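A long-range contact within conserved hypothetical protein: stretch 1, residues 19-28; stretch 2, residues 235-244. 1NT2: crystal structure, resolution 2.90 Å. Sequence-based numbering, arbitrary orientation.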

# COMPACT_ATOMS: atom_id res chain seq x y z
N GLU B 19 -43.45 16.37 -26.65
CA GLU B 19 -43.99 15.47 -25.62
C GLU B 19 -42.92 15.06 -24.62
O GLU B 19 -42.98 13.98 -24.03
N ASN B 20 -41.94 15.93 -24.43
CA ASN B 20 -40.85 15.65 -23.51
C ASN B 20 -40.59 16.81 -22.56
O ASN B 20 -39.62 17.55 -22.72
N PHE B 21 -41.48 16.98 -21.59
CA PHE B 21 -41.36 18.02 -20.58
C PHE B 21 -40.47 17.40 -19.52
O PHE B 21 -39.76 18.09 -18.79
N GLU B 22 -40.53 16.08 -19.45
CA GLU B 22 -39.73 15.33 -18.51
C GLU B 22 -38.27 15.65 -18.75
O GLU B 22 -37.49 15.79 -17.81
N GLU B 23 -37.90 15.79 -20.02
CA GLU B 23 -36.51 16.08 -20.36
C GLU B 23 -36.12 17.48 -19.91
O GLU B 23 -35.23 17.62 -19.09
N SER B 24 -36.78 18.50 -20.45
CA SER B 24 -36.48 19.89 -20.09
C SER B 24 -36.68 20.14 -18.61
O SER B 24 -36.16 21.11 -18.05
N PHE B 25 -37.46 19.27 -17.97
CA PHE B 25 -37.72 19.38 -16.55
C PHE B 25 -36.38 19.15 -15.88
O PHE B 25 -36.00 19.85 -14.95
N LEU B 26 -35.69 18.12 -16.37
CA LEU B 26 -34.38 17.73 -15.87
C LEU B 26 -33.33 18.68 -16.45
O LEU B 26 -32.20 18.74 -15.96
N LYS B 27 -33.74 19.42 -17.47
CA LYS B 27 -32.86 20.36 -18.17
C LYS B 27 -33.05 21.83 -17.81
O LYS B 27 -32.31 22.66 -18.32
N ALA B 28 -34.02 22.16 -16.96
CA ALA B 28 -34.26 23.54 -16.56
C ALA B 28 -33.05 24.21 -15.91
O ALA B 28 -33.10 24.65 -14.76
N TYR B 235 -30.37 9.36 -15.06
CA TYR B 235 -30.94 8.93 -13.79
C TYR B 235 -32.46 9.13 -13.61
O TYR B 235 -33.10 8.37 -12.89
N PHE B 236 -33.03 10.13 -14.27
CA PHE B 236 -34.46 10.40 -14.12
C PHE B 236 -35.31 10.10 -15.35
O PHE B 236 -36.53 9.91 -15.24
N ARG B 237 -34.66 10.06 -16.51
CA ARG B 237 -35.31 9.78 -17.80
C ARG B 237 -34.95 8.36 -18.25
O ARG B 237 -35.83 7.54 -18.51
N GLY B 238 -33.65 8.10 -18.33
CA GLY B 238 -33.18 6.80 -18.76
C GLY B 238 -32.96 6.77 -20.26
O GLY B 238 -32.24 5.93 -20.77
N GLU B 239 -33.59 7.72 -20.96
CA GLU B 239 -33.48 7.80 -22.41
C GLU B 239 -32.53 8.89 -22.90
O GLU B 239 -32.47 9.98 -22.35
N ILE B 240 -31.81 8.57 -23.97
CA ILE B 240 -30.85 9.49 -24.55
C ILE B 240 -31.51 10.79 -25.01
O ILE B 240 -32.73 10.90 -25.06
N ASP B 241 -30.66 11.78 -25.32
CA ASP B 241 -31.08 13.09 -25.78
C ASP B 241 -29.88 13.68 -26.53
O ASP B 241 -28.98 14.25 -25.91
N GLU B 242 -29.87 13.53 -27.85
CA GLU B 242 -28.75 14.03 -28.66
C GLU B 242 -28.55 15.53 -28.60
O GLU B 242 -27.62 16.07 -29.19
N SER B 243 -29.44 16.22 -27.88
CA SER B 243 -29.31 17.67 -27.74
C SER B 243 -28.00 17.87 -27.01
O SER B 243 -27.32 18.88 -27.18
N LEU B 244 -27.67 16.88 -26.18
CA LEU B 244 -26.46 16.89 -25.39
C LEU B 244 -25.21 16.85 -26.25
O LEU B 244 -24.49 17.84 -26.35

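The helix of stretch 1 presents one side to a segment of stretch 2 in which a helix ends, a loop follows and a second helix begins. The nearest CA atoms, those of Glu23 and Arg237, are 6.9 Å apart, and side chains make most of the contact, burying 434 Å² over both sides.

The apolar part is small. Leu26, with CA-to-CB toward the other stretch and chi angles m and t, brings CD2 to 3.3 Å from CB of Phe236, itself an m rotamer pointing toward stretch 1; the leucine methyl approaches the aromatic ring obliquely. The other methyl, Leu26 CD1, lies 3.6 Å from Arg237 CG. Both leucine methyls pack on Phe236 CB, and CD1 also reaches Arg237 CG; a branched aliphatic side chain suits a place lined by carbon.

Arg237 contributes the largest covered area, 104 Å². Its chi1 of -105° and chi2 of -96° lie between the usual wells, and its long chain has a dual character. The methylenes pack on carbon, with CD 4.3 Å from Glu23 CG as well as CG against Leu26, while the guanidinium reaches a polar group of neighbours. Glu22, extended in m, t, sets OE2 over one guanidinium face, 3.5 Å from Arg237 NH2. This is a salt bridge of charges only, since no N-H points at the oxygen. At the edge of the group, Asn20 ND2 sits 3.4 Å from Arg237 NH1; both are donors, so the proximity is not a hydrogen bond. Asn20 has a separate role at the N-cap, where its OD1 accepts a weak bond from Glu23 N at 3.1 Å.

A second charged cluster surrounds Asp241. Glu23 has its CA-to-CB bond sideways, but its end comes nearer, placing OE1 2.8 Å from Asp241 OD1. Two acceptors of like charge this close would repel if both were ionised, and the positive charge of Lys27 helps to offset that. Lysine suits the spot because its flexible chain, here m, t, p, t, brings the ammonium within reach of both acids: NZ makes a salt bridge with a weak hydrogen bond to Asp241 OD2 at 3.5 Å, and another to Glu23 OE1 at 3.4 Å within its own stretch.

Asp241, a t rotamer pointing toward stretch 1, also caps the following helix. Its OD1 accepts from Ser243 OG at 2.6 Å and, weakly, from Ser243 N at 3.4 Å. A short carboxylate can thus serve its own turn through one oxygen and meet the lysine through the other.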

# COMPACT_ATOMS: atom_id res chain seq x y z
CB GLU B 19 -44.61 14.23 -26.29
CG GLU B 19 -45.85 14.52 -27.15
CD GLU B 19 -46.37 13.31 -27.92
OE1 GLU B 19 -46.57 12.24 -27.30
OE2 GLU B 19 -46.59 13.42 -29.14
CB ASN B 20 -39.58 15.31 -24.28
CG ASN B 20 -38.84 14.12 -23.70
OD1 ASN B 20 -38.41 14.14 -22.54
ND2 ASN B 20 -38.69 13.06 -24.49
CB PHE B 21 -42.72 18.36 -19.98
CG PHE B 21 -43.65 19.02 -20.95
CD1 PHE B 21 -45.02 18.97 -20.76
CD2 PHE B 21 -43.15 19.69 -22.07
CE1 PHE B 21 -45.88 19.56 -21.66
CE2 PHE B 21 -44.01 20.29 -22.98
CZ PHE B 21 -45.37 20.22 -22.77
CB GLU B 22 -39.98 13.84 -18.68
CG GLU B 22 -41.41 13.43 -18.38
CD GLU B 22 -41.62 11.93 -18.44
OE1 GLU B 22 -42.75 11.48 -18.13
OE2 GLU B 22 -40.67 11.20 -18.80
CB GLU B 23 -36.27 15.92 -21.85
CG GLU B 23 -34.97 15.18 -22.16
CD GLU B 23 -34.69 15.10 -23.64
OE1 GLU B 23 -34.51 16.17 -24.26
OE2 GLU B 23 -34.64 13.97 -24.18
CB SER B 24 -37.34 20.86 -20.89
OG SER B 24 -38.72 20.59 -20.69
CB PHE B 25 -38.70 18.30 -16.11
CG PHE B 25 -39.18 18.45 -14.70
CD1 PHE B 25 -40.11 19.43 -14.37
CD2 PHE B 25 -38.67 17.64 -13.69
CE1 PHE B 25 -40.55 19.59 -13.07
CE2 PHE B 25 -39.10 17.80 -12.37
CZ PHE B 25 -40.04 18.78 -12.06
CB LEU B 26 -34.07 16.29 -16.30
CG LEU B 26 -35.05 15.23 -15.79
CD1 LEU B 26 -34.81 13.90 -16.49
CD2 LEU B 26 -34.89 15.09 -14.28
CB LYS B 27 -33.02 20.19 -19.69
CG LYS B 27 -32.55 18.84 -20.21
CD LYS B 27 -32.99 18.56 -21.65
CE LYS B 27 -32.37 19.50 -22.66
NZ LYS B 27 -32.79 19.14 -24.04
CB ALA B 28 -35.45 23.61 -15.63
CB TYR B 235 -30.16 9.64 -12.67
CG TYR B 235 -30.46 9.20 -11.26
CD1 TYR B 235 -30.68 10.14 -10.26
CD2 TYR B 235 -30.53 7.85 -10.92
CE1 TYR B 235 -30.96 9.76 -8.95
CE2 TYR B 235 -30.81 7.46 -9.61
CZ TYR B 235 -31.03 8.42 -8.63
OH TYR B 235 -31.35 8.06 -7.34
CB PHE B 236 -34.66 11.85 -13.73
CG PHE B 236 -34.07 12.20 -12.40
CD1 PHE B 236 -34.57 11.64 -11.24
CD2 PHE B 236 -32.99 13.07 -12.31
CE1 PHE B 236 -34.01 11.93 -10.00
CE2 PHE B 236 -32.42 13.38 -11.08
CZ PHE B 236 -32.93 12.81 -9.92
CB ARG B 237 -34.82 10.78 -18.87
CG ARG B 237 -35.80 11.88 -19.25
CD ARG B 237 -36.60 11.51 -20.50
NE ARG B 237 -37.45 10.35 -20.27
CZ ARG B 237 -38.33 9.89 -21.15
NH1 ARG B 237 -38.48 10.50 -22.32
NH2 ARG B 237 -39.07 8.83 -20.86
CB GLU B 239 -34.86 8.00 -23.03
CG GLU B 239 -35.86 6.96 -22.60
CD GLU B 239 -37.07 6.92 -23.51
OE1 GLU B 239 -38.05 6.23 -23.16
OE2 GLU B 239 -37.04 7.56 -24.59
CB ILE B 240 -30.11 8.82 -25.74
CG1 ILE B 240 -29.77 7.37 -25.37
CG2 ILE B 240 -28.83 9.59 -26.07
CD1 ILE B 240 -29.01 6.57 -26.43
CB ASP B 241 -31.44 13.98 -24.58
CG ASP B 241 -31.49 15.46 -24.94
OD1 ASP B 241 -32.22 15.83 -25.88
OD2 ASP B 241 -30.81 16.26 -24.27
CB GLU B 242 -28.88 13.59 -30.12
CG GLU B 242 -30.11 14.08 -30.83
CD GLU B 242 -31.37 13.71 -30.09
OE1 GLU B 242 -31.39 12.61 -29.49
OE2 GLU B 242 -32.33 14.51 -30.12
CB SER B 243 -30.47 18.21 -26.90
OG SER B 243 -31.72 17.80 -27.42
CB LEU B 244 -26.46 15.70 -24.44
CG LEU B 244 -27.41 15.85 -23.26
CD1 LEU B 244 -27.44 14.58 -22.43
CD2 LEU B 244 -26.94 17.03 -22.42